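Local atomic coordinates of tannase (Lactobacillus plantarum, PDB entry 3WA7), a protein that catalyses the hydrolysis of galloyl ester bonds in tannins, releasing gallic acid, as an esterase with the alpha/beta-hydrolase fold. Residues N224-Q230 with E244-L250; Y216-N221 with L336-M342; A212-E217 with K343-D349; F348-L353 with K369-A375. All blocks are in the same frame, centred on the assembly; numbering follows the deposited sequence. Where two conformers were deposited one is given.

How the interactions relate
Followed from the N terminus, all four contacts fall between core strands 199-203 and 410-414. Helix 209-220 opens two long loops: interaction 3 begins in its middle and interaction 2 at its C-terminal end, sharing Y216 and E217; interaction 2 closes on the end of helix 332-339 and beyond, interaction 3 on the loop that follows. Nested inside both is the short loop of interaction 1, a hairpin whose H227 N probably donates to R341 O of interaction 2 at 2.9 Å. Interaction 4 is in series with these, closing a loop from 348-353 to 369-375, starting from F348 and D349 of interaction 3. Together they tie helix 209-220, the hairpin, the 340-353 loop and helix 373-377.

Interaction 1: residues N224-Q230 with E244-L250; sequences NDWHRYQ and EPVSGQL
W226 lays its indole over the backbone of S247 and G248, and here the contact is tightly packed. With CG held between the backbone N and the carbonyl carbon (chi1 50°), the ring folds back across the partner strand, and G248 CA stands 3.8 Å from the centroid of the five-membered ring in a CH-pi contact over its face. Any CB on G248 would collide with W226 CZ2. L250 CD2 packs 3.9 Å from W226 CD1, V246 CG2 reaches W226 CZ3 at 4.1 Å, and W226 CB rests on R341. Replacing W226 by an alanine would probably uncover G248 and leave the water at NE1, which also makes a weak bond to Q249 O, without its donor.

The face carrying D225, H227 and Y229 is looser and more open to solvent. D225 and Q249 lie side by side, and a water bridges them, donating to D225 OD1 (2.8 Å) and Q249 OE1 (3.0 Å). H227 NE2 steadies the same carboxylate, meeting the anti lone pair of D225 OD2 at 2.7 Å, while Y229 CE2 merely rests on P245 CB at 3.7 Å. Seven backbone hydrogen bonds, from L250 N to N224 O at one end to E244 N to Q230 O at the other, zip these strands into an antiparallel beta hairpin, part of the insertion between core strands 199-203 and 410-414 of the alpha/beta-hydrolase fold.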
# COMPACT_ATOMS: atom_id res chain seq x y z
N ASN A 224 19.20 19.55 1.11
CA ASN A 224 18.36 20.60 0.57
C ASN A 224 17.97 20.61 -0.90
O ASN A 224 17.21 21.47 -1.33
CB ASN A 224 18.96 21.96 0.95
CG ASN A 224 19.14 22.09 2.45
OD1 ASN A 224 18.27 21.72 3.23
ND2 ASN A 224 20.29 22.62 2.86
N ASP A 225 18.49 19.67 -1.68
CA ASP A 225 18.09 19.61 -3.08
C ASP A 225 17.21 18.39 -3.24
O ASP A 225 17.48 17.34 -2.67
CB ASP A 225 19.31 19.51 -4.00
CG ASP A 225 20.28 18.43 -3.59
OD1 ASP A 225 20.85 18.53 -2.48
OD2 ASP A 225 20.48 17.48 -4.37
N TRP A 226 16.12 18.53 -3.99
CA TRP A 226 15.23 17.40 -4.23
C TRP A 226 15.19 17.09 -5.71
O TRP A 226 15.42 17.96 -6.55
CB TRP A 226 13.82 17.69 -3.70
CG TRP A 226 13.22 18.99 -4.13
CD1 TRP A 226 13.32 20.19 -3.49
CD2 TRP A 226 12.40 19.22 -5.29
NE1 TRP A 226 12.62 21.16 -4.18
CE2 TRP A 226 12.05 20.58 -5.29
CE3 TRP A 226 11.94 18.40 -6.33
CZ2 TRP A 226 11.25 21.15 -6.28
CZ3 TRP A 226 11.14 18.96 -7.32
CH2 TRP A 226 10.81 20.33 -7.29
N HIS A 227 14.91 15.83 -6.04
CA HIS A 227 14.87 15.38 -7.42
C HIS A 227 13.76 14.36 -7.63
O HIS A 227 13.65 13.40 -6.87
CB HIS A 227 16.21 14.73 -7.78
CG HIS A 227 17.40 15.57 -7.44
ND1 HIS A 227 17.91 16.51 -8.30
CD2 HIS A 227 18.13 15.65 -6.30
CE1 HIS A 227 18.91 17.14 -7.71
NE2 HIS A 227 19.06 16.64 -6.49
N ARG A 228 12.94 14.57 -8.65
CA ARG A 228 11.85 13.64 -8.94
C ARG A 228 11.45 13.74 -10.40
O ARG A 228 12.04 14.50 -11.17
CB ARG A 228 10.64 13.93 -8.05
CG ARG A 228 9.97 15.27 -8.31
CD ARG A 228 9.06 15.68 -7.15
NE ARG A 228 7.95 14.76 -6.93
CZ ARG A 228 7.10 14.85 -5.92
NH1 ARG A 228 7.23 15.82 -5.02
NH2 ARG A 228 6.11 13.97 -5.79
N TYR A 229 10.45 12.96 -10.79
CA TYR A 229 9.94 13.00 -12.15
C TYR A 229 8.46 13.29 -12.07
O TYR A 229 7.72 12.62 -11.35
CB TYR A 229 10.17 11.65 -12.86
CG TYR A 229 11.61 11.37 -13.21
CD1 TYR A 229 12.50 10.87 -12.26
CD2 TYR A 229 12.10 11.65 -14.49
CE1 TYR A 229 13.84 10.65 -12.57
CE2 TYR A 229 13.45 11.43 -14.81
CZ TYR A 229 14.31 10.93 -13.84
OH TYR A 229 15.64 10.72 -14.15
N GLN A 230 8.01 14.32 -12.79
CA GLN A 230 6.60 14.68 -12.77
C GLN A 230 5.94 14.29 -14.09
O GLN A 230 6.48 14.54 -15.17
CB GLN A 230 6.41 16.18 -12.53
CG GLN A 230 6.84 17.06 -13.68
CD GLN A 230 6.35 18.49 -13.53
OE1 GLN A 230 6.68 19.17 -12.56
NE2 GLN A 230 5.55 18.94 -14.49
N GLU A 244 8.98 13.91 -16.92
CA GLU A 244 10.04 14.88 -17.13
C GLU A 244 10.73 15.10 -15.80
O GLU A 244 10.07 15.26 -14.77
CB GLU A 244 9.47 16.20 -17.65
CG GLU A 244 9.19 16.20 -19.14
CD GLU A 244 8.63 17.52 -19.63
OE1 GLU A 244 9.15 18.58 -19.21
OE2 GLU A 244 7.67 17.50 -20.44
N PRO A 245 12.07 15.09 -15.79
CA PRO A 245 12.82 15.29 -14.55
C PRO A 245 12.64 16.71 -14.02
O PRO A 245 12.66 17.67 -14.79
CB PRO A 245 14.25 14.99 -14.96
CG PRO A 245 14.29 15.48 -16.38
CD PRO A 245 12.99 14.94 -16.94
N VAL A 246 12.47 16.82 -12.72
CA VAL A 246 12.30 18.12 -12.09
C VAL A 246 13.09 18.13 -10.78
O VAL A 246 13.19 17.10 -10.11
CB VAL A 246 10.82 18.42 -11.79
CG1 VAL A 246 10.05 18.55 -13.10
CG2 VAL A 246 10.22 17.33 -10.94
N SER A 247 13.65 19.28 -10.44
CA SER A 247 14.42 19.39 -9.21
C SER A 247 14.31 20.79 -8.65
O SER A 247 13.78 21.70 -9.29
CB SER A 247 15.89 19.06 -9.47
OG SER A 247 16.47 19.99 -10.37
N GLY A 248 14.80 20.97 -7.43
CA GLY A 248 14.75 22.27 -6.80
C GLY A 248 15.56 22.31 -5.52
O GLY A 248 16.02 21.28 -5.03
N GLN A 249 15.74 23.52 -5.00
CA GLN A 249 16.48 23.74 -3.76
C GLN A 249 15.51 24.25 -2.71
O GLN A 249 14.70 25.14 -3.00
CB GLN A 249 17.58 24.77 -3.98
CG GLN A 249 18.74 24.32 -4.84
CD GLN A 249 19.54 23.21 -4.19
OE1 GLN A 249 19.84 23.26 -3.00
NE2 GLN A 249 19.91 22.20 -4.98
N LEU A 250 15.59 23.71 -1.51
CA LEU A 250 14.72 24.14 -0.43
C LEU A 250 15.08 25.56 -0.02
O LEU A 250 16.26 25.90 0.10
CB LEU A 250 14.86 23.22 0.79
CG LEU A 250 14.48 21.75 0.63
CD1 LEU A 250 14.65 21.04 1.97
CD2 LEU A 250 13.04 21.64 0.14
O HOH W 1 21.57 21.13 -1.68
O HOH W 2 11.72 23.69 -3.09

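Interaction 2: residues Y216-N221 with L336-M342; sequences YEWQFN and LKSLTRM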
# COMPACT_ATOMS: atom_id res chain seq x y z
N TYR A 216 9.57 12.10 7.04
CA TYR A 216 10.35 12.44 5.86
C TYR A 216 11.49 13.39 6.20
O TYR A 216 12.60 13.24 5.69
CB TYR A 216 9.46 13.08 4.79
CG TYR A 216 9.96 12.83 3.38
CD1 TYR A 216 9.81 11.58 2.78
CD2 TYR A 216 10.62 13.83 2.66
CE1 TYR A 216 10.30 11.32 1.50
CE2 TYR A 216 11.12 13.59 1.38
CZ TYR A 216 10.96 12.33 0.81
OH TYR A 216 11.45 12.08 -0.45
N GLU A 217 11.22 14.38 7.05
CA GLU A 217 12.24 15.34 7.42
C GLU A 217 13.25 14.77 8.41
O GLU A 217 14.41 15.19 8.43
CB GLU A 217 11.60 16.62 7.95
CG GLU A 217 10.76 17.31 6.89
CD GLU A 217 11.46 17.37 5.54
OE1 GLU A 217 12.62 17.83 5.48
OE2 GLU A 217 10.86 16.95 4.53
N TRP A 218 12.83 13.82 9.24
CA TRP A 218 13.78 13.19 10.15
C TRP A 218 14.82 12.53 9.25
O TRP A 218 16.02 12.56 9.54
CB TRP A 218 13.10 12.12 11.00
CG TRP A 218 14.10 11.19 11.64
CD1 TRP A 218 14.88 11.45 12.74
CD2 TRP A 218 14.50 9.90 11.17
NE1 TRP A 218 15.74 10.40 12.97
CE2 TRP A 218 15.52 9.43 12.02
CE3 TRP A 218 14.09 9.09 10.10
CZ2 TRP A 218 16.15 8.19 11.84
CZ3 TRP A 218 14.71 7.85 9.92
CH2 TRP A 218 15.73 7.42 10.78
N GLN A 219 14.36 11.93 8.16
CA GLN A 219 15.25 11.25 7.24
C GLN A 219 16.06 12.15 6.31
O GLN A 219 17.27 11.94 6.15
CB GLN A 219 14.45 10.26 6.39
CG GLN A 219 15.31 9.45 5.42
CD GLN A 219 14.53 8.33 4.77
OE1 GLN A 219 13.87 7.55 5.45
NE2 GLN A 219 14.61 8.23 3.45
N PHE A 220 15.42 13.16 5.73
CA PHE A 220 16.13 14.01 4.77
C PHE A 220 16.56 15.41 5.20
O PHE A 220 17.08 16.17 4.38
CB PHE A 220 15.30 14.11 3.48
CG PHE A 220 15.29 12.84 2.67
CD1 PHE A 220 14.11 12.13 2.47
CD2 PHE A 220 16.47 12.37 2.09
CE1 PHE A 220 14.10 10.95 1.71
CE2 PHE A 220 16.47 11.19 1.32
CZ PHE A 220 15.28 10.49 1.13
N ASN A 221 16.37 15.77 6.46
CA ASN A 221 16.81 17.09 6.90
C ASN A 221 18.30 17.21 6.64
O ASN A 221 19.06 16.28 6.90
CB ASN A 221 16.53 17.28 8.39
CG ASN A 221 17.07 18.60 8.91
OD1 ASN A 221 18.10 18.65 9.58
ND2 ASN A 221 16.37 19.69 8.58
N LEU A 336 21.82 8.42 2.56
CA LEU A 336 20.65 9.22 2.21
C LEU A 336 20.98 10.34 1.22
O LEU A 336 20.20 10.61 0.31
CB LEU A 336 20.01 9.79 3.48
CG LEU A 336 19.47 8.67 4.37
CD1 LEU A 336 19.04 9.23 5.72
CD2 LEU A 336 18.30 7.98 3.67
N LYS A 337 22.13 10.98 1.40
CA LYS A 337 22.53 12.05 0.50
C LYS A 337 22.80 11.45 -0.89
O LYS A 337 22.48 12.06 -1.91
CB LYS A 337 23.80 12.73 1.02
CG LYS A 337 24.32 13.85 0.13
CD LYS A 337 25.56 14.50 0.73
CE LYS A 337 26.09 15.61 -0.17
NZ LYS A 337 27.34 16.22 0.39
N SER A 338 23.37 10.25 -0.90
CA SER A 338 23.69 9.55 -2.13
C SER A 338 22.41 9.11 -2.84
O SER A 338 22.28 9.22 -4.05
CB SER A 338 24.57 8.33 -1.82
OG SER A 338 24.97 7.67 -3.01
N LEU A 339 21.44 8.64 -2.05
CA LEU A 339 20.16 8.18 -2.58
C LEU A 339 19.34 9.35 -3.15
O LEU A 339 18.65 9.20 -4.16
CB LEU A 339 19.38 7.48 -1.48
CG LEU A 339 18.00 6.92 -1.85
CD1 LEU A 339 18.14 5.93 -3.00
CD2 LEU A 339 17.39 6.26 -0.63
N THR A 340 19.44 10.48 -2.47
CA THR A 340 18.77 11.75 -2.78
C THR A 340 17.34 11.89 -2.26
O THR A 340 16.59 10.91 -2.13
CB THR A 340 18.75 12.09 -4.30
OG1 THR A 340 17.76 11.29 -4.97
CG2 THR A 340 20.12 11.84 -4.93
N ARG A 341 16.98 13.13 -1.96
CA ARG A 341 15.65 13.49 -1.49
C ARG A 341 14.76 13.61 -2.72
O ARG A 341 15.17 14.16 -3.74
CB ARG A 341 15.71 14.83 -0.75
CG ARG A 341 14.35 15.48 -0.51
CD ARG A 341 14.50 16.95 -0.16
NE ARG A 341 14.87 17.18 1.24
CZ ARG A 341 14.00 17.21 2.25
NH1 ARG A 341 12.71 17.03 2.03
NH2 ARG A 341 14.44 17.44 3.48
N MSE A 342 13.53 13.11 -2.62
CA MSE A 342 12.60 13.17 -3.73
C MSE A 342 11.61 14.32 -3.60
O MSE A 342 11.47 15.14 -4.52
CB MSE A 342 11.81 11.86 -3.82
CG MSE A 342 10.82 11.81 -4.96
SE MSE A 342 9.65 10.30 -4.79
CE MSE A 342 8.15 10.98 -5.80
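R341 and E217 form a bidentate, end-on salt bridge where helix 209-220 ends beside the chain leaving helix 332-339, in the insertion between core strands 199-203 and 410-414 of the alpha/beta-hydrolase fold; T340, with its positive phi, marks the departure from the second helix. The charged pair is nearly flat, with carboxylate and guanidinium planes 15° apart. R341 NH2 meets E217 OE1 at 2.7 Å, and NH1 meets the syn lone pair of OE2 at 3.1 Å. The arginine leaves its backbone extended and bends at chi3 (-80°), which turns the guanidinium toward the helix end. There NH2 adds a weak bond to F220 O, the carbonyl of the last helical residue, so the positive charge probably suits this end of the helix. With I223 O bound to NE and K343 O to NH1, every guanidinium nitrogen has an acceptor; E217 OE1 in turn also bonds S258.

A neutral hydrogen bond lies farther along: M342 N donates to Y216 OH at 3.2 Å, and the same hydroxyl is bonded to R420 O.

The remaining contacts are van der Waals packing and centre on the F220 ring, which is sandwiched. R341 CA sits 3.9 Å from its centroid in a CH-pi contact over one face, and CG of Q219 covers the opposite face. Meanwhile F220 CB lies over the guanidinium, 3.4 Å from R341 NH2, so the arginine is gripped at its edge by the carboxylate and covered on one face by carbon. L336 crosses Q219 at about a right angle, its CD1 reaching the backbone at 3.3 Å from Q219 O.

Interaction 3: residues A212-E217 with K343-D349; sequences ADMAYE and KAVPAFD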
# COMPACT_ATOMS: atom_id res chain seq x y z
N ALA A 212 3.67 11.38 8.25
CA ALA A 212 4.64 11.16 7.18
C ALA A 212 5.56 12.36 6.92
O ALA A 212 6.70 12.18 6.49
CB ALA A 212 3.93 10.78 5.88
N ASP A 213 5.06 13.57 7.16
CA ASP A 213 5.89 14.75 6.95
C ASP A 213 7.03 14.78 7.95
O ASP A 213 8.18 15.07 7.58
CB ASP A 213 5.06 16.04 7.07
CG ASP A 213 4.15 16.25 5.88
OD1 ASP A 213 4.61 16.02 4.74
OD2 ASP A 213 2.99 16.67 6.08
N MSE A 214 6.73 14.48 9.21
CA MSE A 214 7.75 14.46 10.25
C MSE A 214 8.78 13.37 9.97
O MSE A 214 9.98 13.57 10.15
CB MSE A 214 7.13 14.21 11.62
CG MSE A 214 6.35 15.38 12.18
SE MSE A 214 5.71 14.99 13.96
CE MSE A 214 4.37 13.71 13.50
N ALA A 215 8.31 12.21 9.52
CA ALA A 215 9.22 11.10 9.23
C ALA A 215 10.13 11.44 8.05
O ALA A 215 11.32 11.13 8.06
CB ALA A 215 8.43 9.83 8.92
N TYR A 216 9.57 12.10 7.04
CA TYR A 216 10.35 12.44 5.86
C TYR A 216 11.49 13.39 6.20
O TYR A 216 12.60 13.24 5.69
CB TYR A 216 9.46 13.08 4.79
CG TYR A 216 9.96 12.83 3.38
CD1 TYR A 216 9.81 11.58 2.78
CD2 TYR A 216 10.62 13.83 2.66
CE1 TYR A 216 10.30 11.32 1.50
CE2 TYR A 216 11.12 13.59 1.38
CZ TYR A 216 10.96 12.33 0.81
OH TYR A 216 11.45 12.08 -0.45
N GLU A 217 11.22 14.38 7.05
CA GLU A 217 12.24 15.34 7.42
C GLU A 217 13.25 14.77 8.41
O GLU A 217 14.41 15.19 8.43
CB GLU A 217 11.60 16.62 7.95
CG GLU A 217 10.76 17.31 6.89
CD GLU A 217 11.46 17.37 5.54
OE1 GLU A 217 12.62 17.83 5.48
OE2 GLU A 217 10.86 16.95 4.53
N LYS A 343 10.94 14.39 -2.45
CA LYS A 343 9.93 15.41 -2.20
C LYS A 343 10.41 16.62 -1.39
O LYS A 343 11.35 16.52 -0.61
CB LYS A 343 8.74 14.76 -1.50
CG LYS A 343 8.12 13.63 -2.30
CD LYS A 343 7.03 12.91 -1.51
CE LYS A 343 6.36 11.83 -2.36
NZ LYS A 343 5.28 11.14 -1.60
N ALA A 344 9.73 17.74 -1.60
CA ALA A 344 10.04 18.98 -0.90
C ALA A 344 9.42 18.98 0.49
O ALA A 344 9.06 17.92 1.01
CB ALA A 344 9.54 20.18 -1.70
N VAL A 345 9.26 20.16 1.09
CA VAL A 345 8.71 20.26 2.44
C VAL A 345 7.49 21.18 2.54
O VAL A 345 7.53 22.33 2.11
CB VAL A 345 9.79 20.80 3.42
CG1 VAL A 345 9.27 20.76 4.85
CG2 VAL A 345 11.06 19.99 3.28
N PRO A 346 6.37 20.67 3.09
CA PRO A 346 6.18 19.32 3.61
C PRO A 346 6.03 18.37 2.42
O PRO A 346 5.53 18.78 1.37
CB PRO A 346 4.89 19.42 4.42
CG PRO A 346 4.84 20.88 4.82
CD PRO A 346 5.28 21.55 3.55
N ALA A 347 6.46 17.12 2.58
CA ALA A 347 6.38 16.16 1.49
C ALA A 347 4.97 15.65 1.19
O ALA A 347 4.68 15.25 0.06
CB ALA A 347 7.30 14.96 1.78
N PHE A 348 4.10 15.67 2.20
CA PHE A 348 2.73 15.18 2.02
C PHE A 348 1.66 16.24 2.20
O PHE A 348 0.81 16.42 1.34
CB PHE A 348 2.48 14.00 2.97
CG PHE A 348 3.39 12.82 2.72
CD1 PHE A 348 4.71 12.84 3.16
CD2 PHE A 348 2.95 11.73 1.98
CE1 PHE A 348 5.58 11.79 2.87
CE2 PHE A 348 3.81 10.67 1.68
CZ PHE A 348 5.13 10.71 2.12
N ASP A 349 1.69 16.95 3.33
CA ASP A 349 0.70 18.00 3.54
C ASP A 349 1.26 19.33 3.05
O ASP A 349 1.78 20.13 3.84
CB ASP A 349 0.32 18.09 5.02
CG ASP A 349 -0.96 18.88 5.23
OD1 ASP A 349 -1.39 19.58 4.29
OD2 ASP A 349 -1.54 18.81 6.33
O HOH W 3 8.11 16.68 4.76
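D213 and F348 both set CG beside the backbone N, opposite the carbonyl carbon (chi1 -73° and -61°); the one torsion carries a carboxylate from the helix to the loop backbone, the other brings a phenyl ring from the loop to the helix. The carboxylate grips two successive amides, each oxygen using its syn lone pair: F348 N donates to D213 OD1 at 2.6 Å and D349 N to D213 OD2 at 3.1 Å. The buried carboxylate thus spans two consecutive peptide N-H groups, and P346 CB, just after a cis peptide bond, packs 3.4 Å from OD1. In exchange, the F348 ring takes A212 CB over one face, 3.6 Å from its centroid, with D213 OD1 at its edge.

One turn further along the helix, Y216 presents a ring face to A347 CB, 4.0 Å from its centroid in a second CH-pi contact. Its hydroxyl, besides bonding R420 O, accepts from K343 N at 3.1 Å in a nearly straight bond (171°). A water adds a bridge beside these direct contacts: it accepts from A347 N and donates to D213 O and E217 OE2. V345 CG2 lies against that glutamate carboxylate, which R341 and S258 also hold, 3.3 Å from E217 OE2.

The arrangement is that of an irregular loop pinned onto helix 209-220 by side-chain acceptors for its amides. From this loop K343 sends its amino group to D421 O and a bound glycerol, near the probable serine-hydrolase triad of S163, D419 and H451, consistent with a place beside the active-site pocket.

Interaction 4: residues F348-L353 with K369-A375; sequences FDQLDL and KHFTALA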
# COMPACT_ATOMS: atom_id res chain seq x y z
N PHE A 348 4.10 15.67 2.20
CA PHE A 348 2.73 15.18 2.02
C PHE A 348 1.66 16.24 2.20
O PHE A 348 0.81 16.42 1.34
CB PHE A 348 2.48 14.00 2.97
CG PHE A 348 3.39 12.82 2.72
CD1 PHE A 348 4.71 12.84 3.16
CD2 PHE A 348 2.95 11.73 1.98
CE1 PHE A 348 5.58 11.79 2.87
CE2 PHE A 348 3.81 10.67 1.68
CZ PHE A 348 5.13 10.71 2.12
N ASP A 349 1.69 16.95 3.33
CA ASP A 349 0.70 18.00 3.54
C ASP A 349 1.26 19.33 3.05
O ASP A 349 1.78 20.13 3.84
CB ASP A 349 0.32 18.09 5.02
CG ASP A 349 -0.96 18.88 5.23
OD1 ASP A 349 -1.39 19.58 4.29
OD2 ASP A 349 -1.54 18.81 6.33
N GLN A 350 1.17 19.55 1.74
CA GLN A 350 1.68 20.79 1.15
C GLN A 350 0.92 22.01 1.67
O GLN A 350 -0.30 21.96 1.84
CB GLN A 350 1.61 20.71 -0.37
CG GLN A 350 2.83 20.07 -1.01
CD GLN A 350 3.99 21.04 -1.10
OE1 GLN A 350 3.91 22.06 -1.79
NE2 GLN A 350 5.08 20.72 -0.41
N LEU A 351 1.64 23.10 1.91
CA LEU A 351 1.01 24.30 2.43
C LEU A 351 -0.02 24.89 1.48
O LEU A 351 -0.95 25.58 1.91
CB LEU A 351 2.07 25.35 2.77
CG LEU A 351 3.16 24.89 3.74
CD1 LEU A 351 4.04 26.09 4.11
CD2 LEU A 351 2.54 24.29 4.99
N ASP A 352 0.15 24.63 0.18
CA ASP A 352 -0.78 25.15 -0.81
C ASP A 352 -1.83 24.13 -1.26
O ASP A 352 -2.54 24.36 -2.24
CB ASP A 352 -0.03 25.69 -2.04
CG ASP A 352 0.85 24.65 -2.70
OD1 ASP A 352 0.74 23.45 -2.36
OD2 ASP A 352 1.66 25.03 -3.57
N LEU A 353 -1.91 23.01 -0.55
CA LEU A 353 -2.89 21.95 -0.84
C LEU A 353 -2.75 21.26 -2.20
O LEU A 353 -3.72 20.70 -2.71
CB LEU A 353 -4.31 22.52 -0.73
CG LEU A 353 -4.81 23.05 0.61
CD1 LEU A 353 -6.19 23.67 0.42
CD2 LEU A 353 -4.88 21.92 1.62
N LYS A 369 -7.74 19.42 1.45
CA LYS A 369 -7.64 19.88 2.83
C LYS A 369 -6.28 19.53 3.42
O LYS A 369 -5.54 18.71 2.87
CB LYS A 369 -8.70 19.22 3.72
CG LYS A 369 -10.15 19.60 3.46
CD LYS A 369 -11.04 18.99 4.54
CE LYS A 369 -12.52 19.27 4.30
NZ LYS A 369 -13.37 18.67 5.37
N HIS A 370 -5.95 20.16 4.54
CA HIS A 370 -4.72 19.84 5.24
C HIS A 370 -5.12 18.70 6.17
O HIS A 370 -6.31 18.47 6.40
CB HIS A 370 -4.22 21.03 6.05
CG HIS A 370 -3.70 22.15 5.22
ND1 HIS A 370 -2.64 22.00 4.35
CD2 HIS A 370 -4.10 23.44 5.10
CE1 HIS A 370 -2.41 23.15 3.74
NE2 HIS A 370 -3.28 24.04 4.18
N PHE A 371 -4.13 17.96 6.68
CA PHE A 371 -4.41 16.85 7.58
C PHE A 371 -3.41 16.81 8.73
O PHE A 371 -3.25 15.78 9.40
CB PHE A 371 -4.44 15.53 6.81
CG PHE A 371 -3.31 15.36 5.84
CD1 PHE A 371 -2.17 14.64 6.19
CD2 PHE A 371 -3.40 15.89 4.55
CE1 PHE A 371 -1.13 14.46 5.27
CE2 PHE A 371 -2.37 15.72 3.63
CZ PHE A 371 -1.23 15.00 3.99
N THR A 372 -2.75 17.94 8.95
CA THR A 372 -1.78 18.10 10.03
C THR A 372 -1.95 19.52 10.56
O THR A 372 -2.24 20.44 9.80
CB THR A 372 -0.33 17.93 9.54
OG1 THR A 372 -0.02 18.96 8.59
CG2 THR A 372 -0.14 16.56 8.91
N ALA A 373 -1.77 19.69 11.87
CA ALA A 373 -1.91 21.01 12.47
C ALA A 373 -0.87 21.98 11.90
O ALA A 373 -1.16 23.15 11.66
CB ALA A 373 -1.75 20.91 13.99
N LEU A 374 0.33 21.48 11.67
CA LEU A 374 1.41 22.30 11.13
C LEU A 374 1.07 22.98 9.81
O LEU A 374 1.21 24.19 9.66
CB LEU A 374 2.67 21.45 10.93
CG LEU A 374 3.84 22.20 10.29
CD1 LEU A 374 4.51 23.08 11.33
CD2 LEU A 374 4.82 21.20 9.72
N ALA A 375 0.61 22.19 8.83
CA ALA A 375 0.27 22.73 7.52
C ALA A 375 -0.98 23.61 7.54
O ALA A 375 -1.11 24.52 6.72
CB ALA A 375 0.11 21.60 6.51
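The H370 ring is sandwiched: L353 CD2 lies over one face, 3.5 Å from the ring centroid, and A375 O covers the opposite face, also over its centre. At the edge, D349 OD1 and Q350 O lie in the ring plane. The F371 ring carries D349 CB over one face, 3.9 Å from its centroid, has F348 CB at its edge, and is stacked with F361.

D349 is the residue common to both rings. With its CG turned opposite the backbone N (chi1 -165°), the carboxylate points into the 369-375 segment. H370 ND1 donates to D349 OD1 at 2.7 Å, on the syn side but 27° out of the carboxylate plane, and N358 ND2 bonds the same oxygen. OD2 is gripped from opposite faces of that plane, by F371 N at 2.7 Å and by T372 OG1, also at 2.7 Å.

T372 is the N-cap of helix 373-377, its OG1 accepting a weak bond from A375 N, so the aspartate acts as a second shell that orients the capping hydroxyl; its negative charge probably suits this helix start. On the other side of the contact, D349 centres an inverse gamma turn and is followed by a type I beta turn from Q350 to L353. Putting an alanine at D349 would probably leave H370 ND1, F371 N and T372 OG1 without their shared acceptor and the imidazole less firmly fixed in rotation, although S379 OG still bonds its NE2. Beyond the polar cluster, L351 CD2 packs on A375 CB at 3.9 Å.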